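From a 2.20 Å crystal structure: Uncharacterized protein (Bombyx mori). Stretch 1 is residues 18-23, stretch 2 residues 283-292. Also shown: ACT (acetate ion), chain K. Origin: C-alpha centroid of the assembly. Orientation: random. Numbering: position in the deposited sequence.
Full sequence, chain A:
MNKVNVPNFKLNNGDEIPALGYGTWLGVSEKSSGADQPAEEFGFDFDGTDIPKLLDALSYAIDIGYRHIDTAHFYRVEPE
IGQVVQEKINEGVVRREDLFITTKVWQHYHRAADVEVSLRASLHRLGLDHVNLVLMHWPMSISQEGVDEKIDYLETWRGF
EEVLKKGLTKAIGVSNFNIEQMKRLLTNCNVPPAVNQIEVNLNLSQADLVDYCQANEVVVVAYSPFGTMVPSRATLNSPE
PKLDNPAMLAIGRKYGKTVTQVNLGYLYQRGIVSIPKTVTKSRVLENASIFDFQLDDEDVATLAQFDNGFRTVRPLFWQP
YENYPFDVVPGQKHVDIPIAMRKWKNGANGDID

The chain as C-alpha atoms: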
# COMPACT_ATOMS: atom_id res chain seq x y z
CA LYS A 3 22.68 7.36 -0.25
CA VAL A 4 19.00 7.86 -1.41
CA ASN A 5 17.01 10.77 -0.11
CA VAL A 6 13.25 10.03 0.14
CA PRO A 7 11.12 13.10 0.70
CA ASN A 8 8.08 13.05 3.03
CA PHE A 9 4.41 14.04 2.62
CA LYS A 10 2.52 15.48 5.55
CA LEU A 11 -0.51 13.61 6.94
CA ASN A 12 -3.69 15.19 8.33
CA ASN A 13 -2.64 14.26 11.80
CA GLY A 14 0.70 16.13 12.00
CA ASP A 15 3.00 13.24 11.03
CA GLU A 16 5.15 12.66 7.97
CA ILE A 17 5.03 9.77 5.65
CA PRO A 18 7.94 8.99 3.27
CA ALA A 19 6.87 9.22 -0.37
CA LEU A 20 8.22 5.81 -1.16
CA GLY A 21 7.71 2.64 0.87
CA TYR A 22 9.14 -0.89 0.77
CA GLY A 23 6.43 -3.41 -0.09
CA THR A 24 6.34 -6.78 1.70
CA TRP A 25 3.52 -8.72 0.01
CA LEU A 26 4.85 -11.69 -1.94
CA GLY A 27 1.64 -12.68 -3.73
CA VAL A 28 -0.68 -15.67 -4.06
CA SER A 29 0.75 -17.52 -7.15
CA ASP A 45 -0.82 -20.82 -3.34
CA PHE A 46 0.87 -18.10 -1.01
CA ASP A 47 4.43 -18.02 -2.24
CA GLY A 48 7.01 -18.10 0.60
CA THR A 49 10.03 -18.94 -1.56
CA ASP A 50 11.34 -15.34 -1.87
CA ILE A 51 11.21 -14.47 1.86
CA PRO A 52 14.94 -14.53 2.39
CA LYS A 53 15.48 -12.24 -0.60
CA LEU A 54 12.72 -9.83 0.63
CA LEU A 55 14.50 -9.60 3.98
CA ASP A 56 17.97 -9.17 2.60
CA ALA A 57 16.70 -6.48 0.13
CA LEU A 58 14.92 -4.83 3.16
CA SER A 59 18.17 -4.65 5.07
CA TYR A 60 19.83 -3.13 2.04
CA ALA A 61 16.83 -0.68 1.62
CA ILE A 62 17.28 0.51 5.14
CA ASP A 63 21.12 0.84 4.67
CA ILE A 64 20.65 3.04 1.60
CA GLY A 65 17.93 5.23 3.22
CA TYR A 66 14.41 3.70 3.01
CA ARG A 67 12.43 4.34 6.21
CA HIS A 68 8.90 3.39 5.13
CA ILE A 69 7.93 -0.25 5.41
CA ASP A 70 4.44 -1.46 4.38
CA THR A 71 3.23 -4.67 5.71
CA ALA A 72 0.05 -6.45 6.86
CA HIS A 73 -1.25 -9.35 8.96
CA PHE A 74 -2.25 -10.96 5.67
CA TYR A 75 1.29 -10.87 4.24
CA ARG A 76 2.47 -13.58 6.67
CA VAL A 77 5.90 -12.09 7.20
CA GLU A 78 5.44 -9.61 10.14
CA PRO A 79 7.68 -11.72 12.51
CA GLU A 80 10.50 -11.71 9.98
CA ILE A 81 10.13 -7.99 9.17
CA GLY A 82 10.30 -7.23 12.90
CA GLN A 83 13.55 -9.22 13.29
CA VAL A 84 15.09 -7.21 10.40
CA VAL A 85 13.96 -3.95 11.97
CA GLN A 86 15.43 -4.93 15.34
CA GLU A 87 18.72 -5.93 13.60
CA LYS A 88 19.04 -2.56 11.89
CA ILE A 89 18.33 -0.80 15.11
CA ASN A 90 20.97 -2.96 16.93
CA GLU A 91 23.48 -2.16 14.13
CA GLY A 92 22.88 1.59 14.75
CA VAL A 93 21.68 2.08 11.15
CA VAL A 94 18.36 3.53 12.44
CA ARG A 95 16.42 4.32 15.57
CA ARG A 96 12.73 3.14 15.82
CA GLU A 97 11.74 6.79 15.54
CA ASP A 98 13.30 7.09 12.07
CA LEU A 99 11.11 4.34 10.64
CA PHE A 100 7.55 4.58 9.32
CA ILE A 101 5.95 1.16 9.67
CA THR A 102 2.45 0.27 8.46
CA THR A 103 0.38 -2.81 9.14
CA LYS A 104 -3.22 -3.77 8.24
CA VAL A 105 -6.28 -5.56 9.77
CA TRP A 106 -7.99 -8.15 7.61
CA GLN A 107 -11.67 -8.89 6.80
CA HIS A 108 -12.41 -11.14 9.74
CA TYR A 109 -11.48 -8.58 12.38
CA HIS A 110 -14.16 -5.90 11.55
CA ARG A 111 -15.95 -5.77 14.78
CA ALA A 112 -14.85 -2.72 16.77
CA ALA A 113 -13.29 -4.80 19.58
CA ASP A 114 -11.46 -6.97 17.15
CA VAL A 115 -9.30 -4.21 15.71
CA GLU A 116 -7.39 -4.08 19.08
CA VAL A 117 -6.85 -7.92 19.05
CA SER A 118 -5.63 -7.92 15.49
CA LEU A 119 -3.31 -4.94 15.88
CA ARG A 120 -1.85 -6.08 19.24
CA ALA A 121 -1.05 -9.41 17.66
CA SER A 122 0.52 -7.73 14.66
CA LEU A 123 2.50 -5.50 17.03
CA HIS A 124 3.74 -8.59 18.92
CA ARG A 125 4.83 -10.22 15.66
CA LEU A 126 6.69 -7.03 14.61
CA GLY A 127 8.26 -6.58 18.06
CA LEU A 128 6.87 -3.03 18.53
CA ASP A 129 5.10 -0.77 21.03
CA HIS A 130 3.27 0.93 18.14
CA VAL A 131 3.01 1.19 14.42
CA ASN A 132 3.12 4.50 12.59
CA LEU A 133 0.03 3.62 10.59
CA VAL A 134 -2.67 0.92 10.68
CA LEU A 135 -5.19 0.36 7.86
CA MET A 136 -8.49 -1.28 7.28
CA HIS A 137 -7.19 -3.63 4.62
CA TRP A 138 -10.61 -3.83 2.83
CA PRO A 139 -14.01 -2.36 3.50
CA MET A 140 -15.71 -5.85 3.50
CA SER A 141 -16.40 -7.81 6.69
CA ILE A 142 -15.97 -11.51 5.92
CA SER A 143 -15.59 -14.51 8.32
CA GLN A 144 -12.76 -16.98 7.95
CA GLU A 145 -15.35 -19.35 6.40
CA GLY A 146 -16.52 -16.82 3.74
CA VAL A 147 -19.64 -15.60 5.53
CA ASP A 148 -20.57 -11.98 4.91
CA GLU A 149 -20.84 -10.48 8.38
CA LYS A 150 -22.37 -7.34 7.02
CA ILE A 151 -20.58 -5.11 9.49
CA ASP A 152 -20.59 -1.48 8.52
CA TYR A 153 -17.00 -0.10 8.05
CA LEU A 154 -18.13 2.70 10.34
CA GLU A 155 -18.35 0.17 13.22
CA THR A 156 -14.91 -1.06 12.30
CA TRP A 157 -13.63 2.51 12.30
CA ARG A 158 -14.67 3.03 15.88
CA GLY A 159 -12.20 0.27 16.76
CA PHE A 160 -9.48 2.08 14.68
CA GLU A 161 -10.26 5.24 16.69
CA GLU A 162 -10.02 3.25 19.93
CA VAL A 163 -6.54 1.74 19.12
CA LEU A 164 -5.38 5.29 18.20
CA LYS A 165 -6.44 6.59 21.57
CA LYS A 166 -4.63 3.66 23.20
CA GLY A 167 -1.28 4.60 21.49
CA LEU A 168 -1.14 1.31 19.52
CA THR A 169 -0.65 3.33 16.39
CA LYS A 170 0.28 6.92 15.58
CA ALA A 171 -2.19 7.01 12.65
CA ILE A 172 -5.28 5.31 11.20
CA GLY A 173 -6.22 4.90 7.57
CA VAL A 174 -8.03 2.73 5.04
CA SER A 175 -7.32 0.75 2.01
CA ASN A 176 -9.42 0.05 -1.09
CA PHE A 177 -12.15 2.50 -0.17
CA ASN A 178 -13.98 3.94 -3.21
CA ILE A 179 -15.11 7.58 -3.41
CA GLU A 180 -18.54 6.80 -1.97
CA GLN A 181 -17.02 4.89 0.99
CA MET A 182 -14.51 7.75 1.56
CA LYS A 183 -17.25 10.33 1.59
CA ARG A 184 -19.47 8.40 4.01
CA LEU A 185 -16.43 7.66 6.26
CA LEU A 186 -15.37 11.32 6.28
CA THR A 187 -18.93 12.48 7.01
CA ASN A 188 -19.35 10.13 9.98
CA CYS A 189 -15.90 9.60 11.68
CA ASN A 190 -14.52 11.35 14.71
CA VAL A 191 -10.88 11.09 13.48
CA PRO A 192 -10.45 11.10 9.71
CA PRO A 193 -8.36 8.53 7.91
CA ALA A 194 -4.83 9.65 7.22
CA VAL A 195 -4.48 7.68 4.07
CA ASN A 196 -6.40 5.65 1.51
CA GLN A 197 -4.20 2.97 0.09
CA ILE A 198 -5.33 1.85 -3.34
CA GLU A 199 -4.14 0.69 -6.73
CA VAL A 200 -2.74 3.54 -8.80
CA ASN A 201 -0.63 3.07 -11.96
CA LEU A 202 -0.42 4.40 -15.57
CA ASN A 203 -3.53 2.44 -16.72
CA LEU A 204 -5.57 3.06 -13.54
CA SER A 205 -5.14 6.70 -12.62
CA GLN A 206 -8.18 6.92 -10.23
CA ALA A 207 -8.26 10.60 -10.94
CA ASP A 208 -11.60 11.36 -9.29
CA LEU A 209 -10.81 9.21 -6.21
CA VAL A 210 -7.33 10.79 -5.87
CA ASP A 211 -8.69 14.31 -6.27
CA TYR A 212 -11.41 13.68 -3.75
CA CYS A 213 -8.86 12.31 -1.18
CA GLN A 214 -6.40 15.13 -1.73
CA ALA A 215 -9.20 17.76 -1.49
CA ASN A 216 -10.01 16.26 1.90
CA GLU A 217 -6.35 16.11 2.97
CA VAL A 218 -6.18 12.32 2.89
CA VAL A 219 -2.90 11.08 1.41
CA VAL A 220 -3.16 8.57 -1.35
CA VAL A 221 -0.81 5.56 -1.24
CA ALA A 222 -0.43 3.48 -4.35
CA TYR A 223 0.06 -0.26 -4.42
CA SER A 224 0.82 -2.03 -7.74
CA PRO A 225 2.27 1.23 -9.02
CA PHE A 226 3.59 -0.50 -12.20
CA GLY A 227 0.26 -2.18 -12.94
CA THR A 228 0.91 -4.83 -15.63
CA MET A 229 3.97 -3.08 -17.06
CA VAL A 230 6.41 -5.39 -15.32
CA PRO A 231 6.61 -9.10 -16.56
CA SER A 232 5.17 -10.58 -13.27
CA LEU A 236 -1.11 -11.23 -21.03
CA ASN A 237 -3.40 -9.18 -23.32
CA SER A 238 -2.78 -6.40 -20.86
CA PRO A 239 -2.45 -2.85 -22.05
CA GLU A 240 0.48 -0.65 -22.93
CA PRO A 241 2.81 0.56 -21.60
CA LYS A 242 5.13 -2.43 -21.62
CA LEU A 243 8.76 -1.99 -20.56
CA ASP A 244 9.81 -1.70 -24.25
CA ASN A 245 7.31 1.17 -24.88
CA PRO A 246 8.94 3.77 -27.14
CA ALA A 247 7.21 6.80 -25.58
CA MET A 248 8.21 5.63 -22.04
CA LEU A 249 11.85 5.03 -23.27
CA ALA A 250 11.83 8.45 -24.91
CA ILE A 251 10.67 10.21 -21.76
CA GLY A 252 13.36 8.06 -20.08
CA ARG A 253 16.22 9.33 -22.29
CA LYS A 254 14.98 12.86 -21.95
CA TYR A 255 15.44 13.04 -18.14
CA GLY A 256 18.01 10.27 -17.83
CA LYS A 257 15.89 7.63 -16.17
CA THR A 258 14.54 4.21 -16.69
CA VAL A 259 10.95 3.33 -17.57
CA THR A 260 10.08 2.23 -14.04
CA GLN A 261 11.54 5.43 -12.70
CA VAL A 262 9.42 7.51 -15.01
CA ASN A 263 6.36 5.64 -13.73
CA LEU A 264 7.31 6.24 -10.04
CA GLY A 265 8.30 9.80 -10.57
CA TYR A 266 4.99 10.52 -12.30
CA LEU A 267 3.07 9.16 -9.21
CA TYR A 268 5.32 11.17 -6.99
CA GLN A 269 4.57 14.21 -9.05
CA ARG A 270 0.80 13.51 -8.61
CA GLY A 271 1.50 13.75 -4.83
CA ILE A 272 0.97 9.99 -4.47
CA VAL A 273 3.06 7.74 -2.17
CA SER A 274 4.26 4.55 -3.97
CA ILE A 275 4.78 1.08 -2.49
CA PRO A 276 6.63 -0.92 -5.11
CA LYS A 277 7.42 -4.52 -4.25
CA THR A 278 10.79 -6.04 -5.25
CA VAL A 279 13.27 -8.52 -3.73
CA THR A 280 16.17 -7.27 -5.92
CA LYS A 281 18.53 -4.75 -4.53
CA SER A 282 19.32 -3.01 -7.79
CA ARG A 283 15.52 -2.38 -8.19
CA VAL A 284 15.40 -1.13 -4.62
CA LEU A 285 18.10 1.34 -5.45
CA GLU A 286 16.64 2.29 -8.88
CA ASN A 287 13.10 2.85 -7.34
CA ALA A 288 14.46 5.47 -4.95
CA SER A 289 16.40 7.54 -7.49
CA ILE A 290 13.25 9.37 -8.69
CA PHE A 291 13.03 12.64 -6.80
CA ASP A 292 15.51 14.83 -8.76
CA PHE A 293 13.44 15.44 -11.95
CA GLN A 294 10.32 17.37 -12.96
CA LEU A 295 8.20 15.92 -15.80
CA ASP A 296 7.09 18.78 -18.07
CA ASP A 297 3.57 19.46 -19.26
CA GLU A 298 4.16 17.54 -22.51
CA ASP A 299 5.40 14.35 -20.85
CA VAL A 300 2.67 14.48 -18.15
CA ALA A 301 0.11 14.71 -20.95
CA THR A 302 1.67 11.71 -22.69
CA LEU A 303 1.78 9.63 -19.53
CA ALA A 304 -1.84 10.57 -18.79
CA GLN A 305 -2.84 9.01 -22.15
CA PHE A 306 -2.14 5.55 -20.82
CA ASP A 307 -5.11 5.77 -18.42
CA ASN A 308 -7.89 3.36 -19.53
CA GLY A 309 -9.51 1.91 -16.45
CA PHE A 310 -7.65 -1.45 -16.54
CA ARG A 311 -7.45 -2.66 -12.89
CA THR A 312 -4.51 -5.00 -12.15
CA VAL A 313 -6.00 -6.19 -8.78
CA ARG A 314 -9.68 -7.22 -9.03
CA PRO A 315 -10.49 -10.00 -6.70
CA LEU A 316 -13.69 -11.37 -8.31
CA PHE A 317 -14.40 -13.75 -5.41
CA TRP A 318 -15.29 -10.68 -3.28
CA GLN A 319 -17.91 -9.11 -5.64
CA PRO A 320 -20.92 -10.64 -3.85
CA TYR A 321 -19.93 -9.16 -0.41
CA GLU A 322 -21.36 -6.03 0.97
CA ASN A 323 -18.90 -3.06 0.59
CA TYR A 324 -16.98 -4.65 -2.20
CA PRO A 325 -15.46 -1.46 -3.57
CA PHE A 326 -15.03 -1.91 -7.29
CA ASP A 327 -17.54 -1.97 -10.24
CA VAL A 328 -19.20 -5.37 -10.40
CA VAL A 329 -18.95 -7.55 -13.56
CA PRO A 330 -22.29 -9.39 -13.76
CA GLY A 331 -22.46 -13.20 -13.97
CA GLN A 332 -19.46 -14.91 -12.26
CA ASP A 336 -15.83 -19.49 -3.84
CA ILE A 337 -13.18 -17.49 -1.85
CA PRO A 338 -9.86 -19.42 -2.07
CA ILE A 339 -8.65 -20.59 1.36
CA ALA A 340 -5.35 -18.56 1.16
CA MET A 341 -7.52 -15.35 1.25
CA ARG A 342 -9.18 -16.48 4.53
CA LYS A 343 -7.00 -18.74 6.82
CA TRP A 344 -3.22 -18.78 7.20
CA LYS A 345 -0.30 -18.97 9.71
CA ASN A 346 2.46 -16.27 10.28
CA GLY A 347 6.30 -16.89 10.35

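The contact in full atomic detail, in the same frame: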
# COMPACT_ATOMS: atom_id res chain seq x y z
N PRO A 18 7.01 8.96 4.41
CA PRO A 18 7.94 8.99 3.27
C PRO A 18 7.23 8.60 2.00
O PRO A 18 6.44 7.60 1.98
CB PRO A 18 9.02 7.93 3.65
CG PRO A 18 9.00 7.90 5.16
CD PRO A 18 7.53 8.09 5.51
N ALA A 19 7.56 9.32 0.93
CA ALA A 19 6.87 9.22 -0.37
C ALA A 19 7.07 7.94 -1.11
O ALA A 19 6.36 7.66 -2.10
CB ALA A 19 7.30 10.32 -1.24
N LEU A 20 8.01 7.14 -0.64
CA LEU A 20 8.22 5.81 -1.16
C LEU A 20 8.33 4.85 0.01
O LEU A 20 8.87 5.20 1.04
CB LEU A 20 9.49 5.82 -1.95
CG LEU A 20 9.92 4.62 -2.76
CD1 LEU A 20 9.09 4.61 -4.02
CD2 LEU A 20 11.42 4.84 -3.10
N GLY A 21 7.70 3.69 -0.14
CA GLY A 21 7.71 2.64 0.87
C GLY A 21 8.10 1.28 0.28
O GLY A 21 7.87 1.02 -0.91
N TYR A 22 8.69 0.43 1.13
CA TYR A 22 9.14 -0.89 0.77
C TYR A 22 8.00 -1.89 0.96
O TYR A 22 7.59 -2.17 2.07
CB TYR A 22 10.42 -1.26 1.61
CG TYR A 22 11.04 -2.59 1.27
CD1 TYR A 22 10.55 -3.77 1.82
CD2 TYR A 22 12.11 -2.66 0.39
CE1 TYR A 22 11.13 -5.00 1.48
CE2 TYR A 22 12.67 -3.89 0.05
CZ TYR A 22 12.21 -5.03 0.61
OH TYR A 22 12.77 -6.20 0.18
N GLY A 23 7.49 -2.43 -0.13
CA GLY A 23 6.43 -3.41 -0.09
C GLY A 23 6.88 -4.81 0.37
O GLY A 23 8.00 -5.23 0.11
N ARG A 283 16.85 -3.01 -8.07
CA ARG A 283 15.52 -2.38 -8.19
C ARG A 283 15.18 -1.49 -7.00
O ARG A 283 14.75 -0.35 -7.16
CB ARG A 283 14.49 -3.44 -8.46
CG ARG A 283 14.57 -3.87 -9.92
CD ARG A 283 13.83 -5.17 -10.11
NE ARG A 283 13.87 -5.71 -11.47
CZ ARG A 283 13.67 -6.99 -11.79
NH1 ARG A 283 13.44 -7.93 -10.86
NH2 ARG A 283 13.72 -7.36 -13.06
N VAL A 284 15.55 -1.94 -5.81
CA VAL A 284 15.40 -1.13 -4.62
C VAL A 284 16.10 0.16 -4.81
O VAL A 284 15.57 1.23 -4.54
CB VAL A 284 15.97 -1.84 -3.38
CG1 VAL A 284 16.01 -0.96 -2.17
CG2 VAL A 284 15.13 -3.05 -3.07
N LEU A 285 17.32 0.10 -5.27
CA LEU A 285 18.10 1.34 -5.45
C LEU A 285 17.51 2.26 -6.55
O LEU A 285 17.44 3.49 -6.43
CB LEU A 285 19.55 0.97 -5.82
CG LEU A 285 20.49 2.14 -6.11
CD1 LEU A 285 20.45 3.16 -5.00
CD2 LEU A 285 21.92 1.63 -6.42
N GLU A 286 17.20 1.62 -7.66
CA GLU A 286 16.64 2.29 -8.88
C GLU A 286 15.30 2.99 -8.50
O GLU A 286 15.19 4.20 -8.69
CB GLU A 286 16.44 1.22 -9.97
CG GLU A 286 16.08 1.68 -11.39
CD GLU A 286 15.43 0.58 -12.25
OE1 GLU A 286 15.48 -0.61 -11.90
OE2 GLU A 286 14.84 0.88 -13.31
N ASN A 287 14.38 2.26 -7.82
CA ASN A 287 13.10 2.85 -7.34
C ASN A 287 13.24 4.09 -6.52
O ASN A 287 12.35 4.93 -6.58
CB ASN A 287 12.23 1.83 -6.63
CG ASN A 287 11.86 0.70 -7.52
OD1 ASN A 287 11.96 0.85 -8.72
ND2 ASN A 287 11.49 -0.44 -6.97
N ALA A 288 14.34 4.26 -5.79
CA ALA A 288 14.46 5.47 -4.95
C ALA A 288 15.16 6.65 -5.56
O ALA A 288 15.24 7.74 -4.92
CB ALA A 288 15.07 5.17 -3.60
N SER A 289 15.63 6.48 -6.80
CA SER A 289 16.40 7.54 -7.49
C SER A 289 15.45 8.23 -8.49
O SER A 289 15.64 8.15 -9.72
CB SER A 289 17.65 6.93 -8.15
OG SER A 289 18.25 5.92 -7.29
N ILE A 290 14.40 8.87 -7.93
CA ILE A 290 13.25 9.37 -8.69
C ILE A 290 12.77 10.73 -8.26
O ILE A 290 11.68 11.16 -8.65
CB ILE A 290 12.04 8.43 -8.58
CG1 ILE A 290 11.58 8.31 -7.13
CG2 ILE A 290 12.35 7.04 -9.14
CD1 ILE A 290 10.25 7.64 -6.94
N PHE A 291 13.53 11.41 -7.42
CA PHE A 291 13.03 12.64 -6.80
C PHE A 291 13.70 13.93 -7.35
O PHE A 291 13.23 15.02 -7.07
CB PHE A 291 13.16 12.50 -5.28
CG PHE A 291 12.42 11.32 -4.73
CD1 PHE A 291 11.01 11.29 -4.73
CD2 PHE A 291 13.10 10.20 -4.27
CE1 PHE A 291 10.34 10.19 -4.24
CE2 PHE A 291 12.42 9.10 -3.77
CZ PHE A 291 11.04 9.09 -3.77
N ASP A 292 14.69 13.76 -8.22
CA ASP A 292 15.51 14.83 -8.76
C ASP A 292 15.09 15.24 -10.20
O ASP A 292 15.93 15.71 -10.95
CB ASP A 292 16.97 14.37 -8.77
CG ASP A 292 17.17 13.13 -9.57
OD1 ASP A 292 16.17 12.61 -10.10
OD2 ASP A 292 18.31 12.63 -9.67
C ACT K . 11.54 -8.45 -8.03
O ACT K . 11.50 -7.50 -8.85
OXT ACT K . 12.62 -8.82 -7.61
CH3 ACT K . 10.32 -9.15 -7.49

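A small, predominantly apolar contact joins two segments more than 260 residues apart in sequence: Leu20 sits at its centre, packed against the end of a helix and the loop that follows, and no hydrogen bond crosses between the two stretches. The surface buried, both sides summed, is 246 Å², and Leu20 alone has 85 Å² covered by the other stretch, the largest share of any residue here.

Leu20 points toward the second stretch along its CA-to-CB bond, and its side chain (chi1 t, chi2 p) spreads over several partners. CD2 lies 3.6 Å from CA of Ala288 and 3.7 Å from CB of the same residue, so this methyl rests directly on the backbone as well as on the small side chain. The same CD2 is 3.6 Å from the carbonyl O of Asn287, a van der Waals approach, since a methyl carbon offers that oxygen no conventional donor. The leucine lies close to the main chain here; the CA atoms of Leu20 and Ala288 are 7.3 Å apart, the shortest of the CA pairings across the contact. CD1 of Leu20 adds a looser contact, 4.4 Å, with CD1 of Ile290.

Phe291 closes the contact at the end nearer Ala19. Its CA-to-CB bond points toward the first stretch, and with chi1 in the m well the ring extends to two neighbouring residues. CB of Leu20 lies 4.1 Å from CZ of Phe291, at the ring edge and near its plane, so the tip of the ring abuts the base of the leucine side chain. CB of Ala19 is 4.3 Å from CE1 of Phe291 and approaches the ring obliquely. The reach of the aromatic side chain spans a backbone gap of 9.5 Å between the CA atoms of Ala19 and Phe291.

At the other end, Tyr22 meets Val284. The tyrosine leaves its backbone sideways, but the end of its side chain comes nearer to the helix, bringing CE2 to 4.1 Å from CG2 of Val284. The valine methyl lies at the ring edge, near the ring plane, so the pair is not a face-on packing. The hydroxyl of Tyr22 is hydrogen-bonded elsewhere in the structure. Gly21, between Leu20 and Tyr22, makes no contact.

None of the polar bonding of the second stretch crosses to the first; several of its bonds lie within the stretch itself. Asn287 N donates to Arg283 O at 2.7 Å, a helical i to i-4 bond, whereas Ser289 N donates to Glu286 O at 3.0 Å, a tighter i to i-3 turn. Ser289 points away from the contact, and its OG donates to Leu285 O at 2.7 Å, tying the side chain back to the preceding turn. Arg283 also takes no part in the contact: its NH1 gives a weak hydrogen bond to O of the acetate ion at 2.8 Å, a ligand probably from the crystallisation liquor.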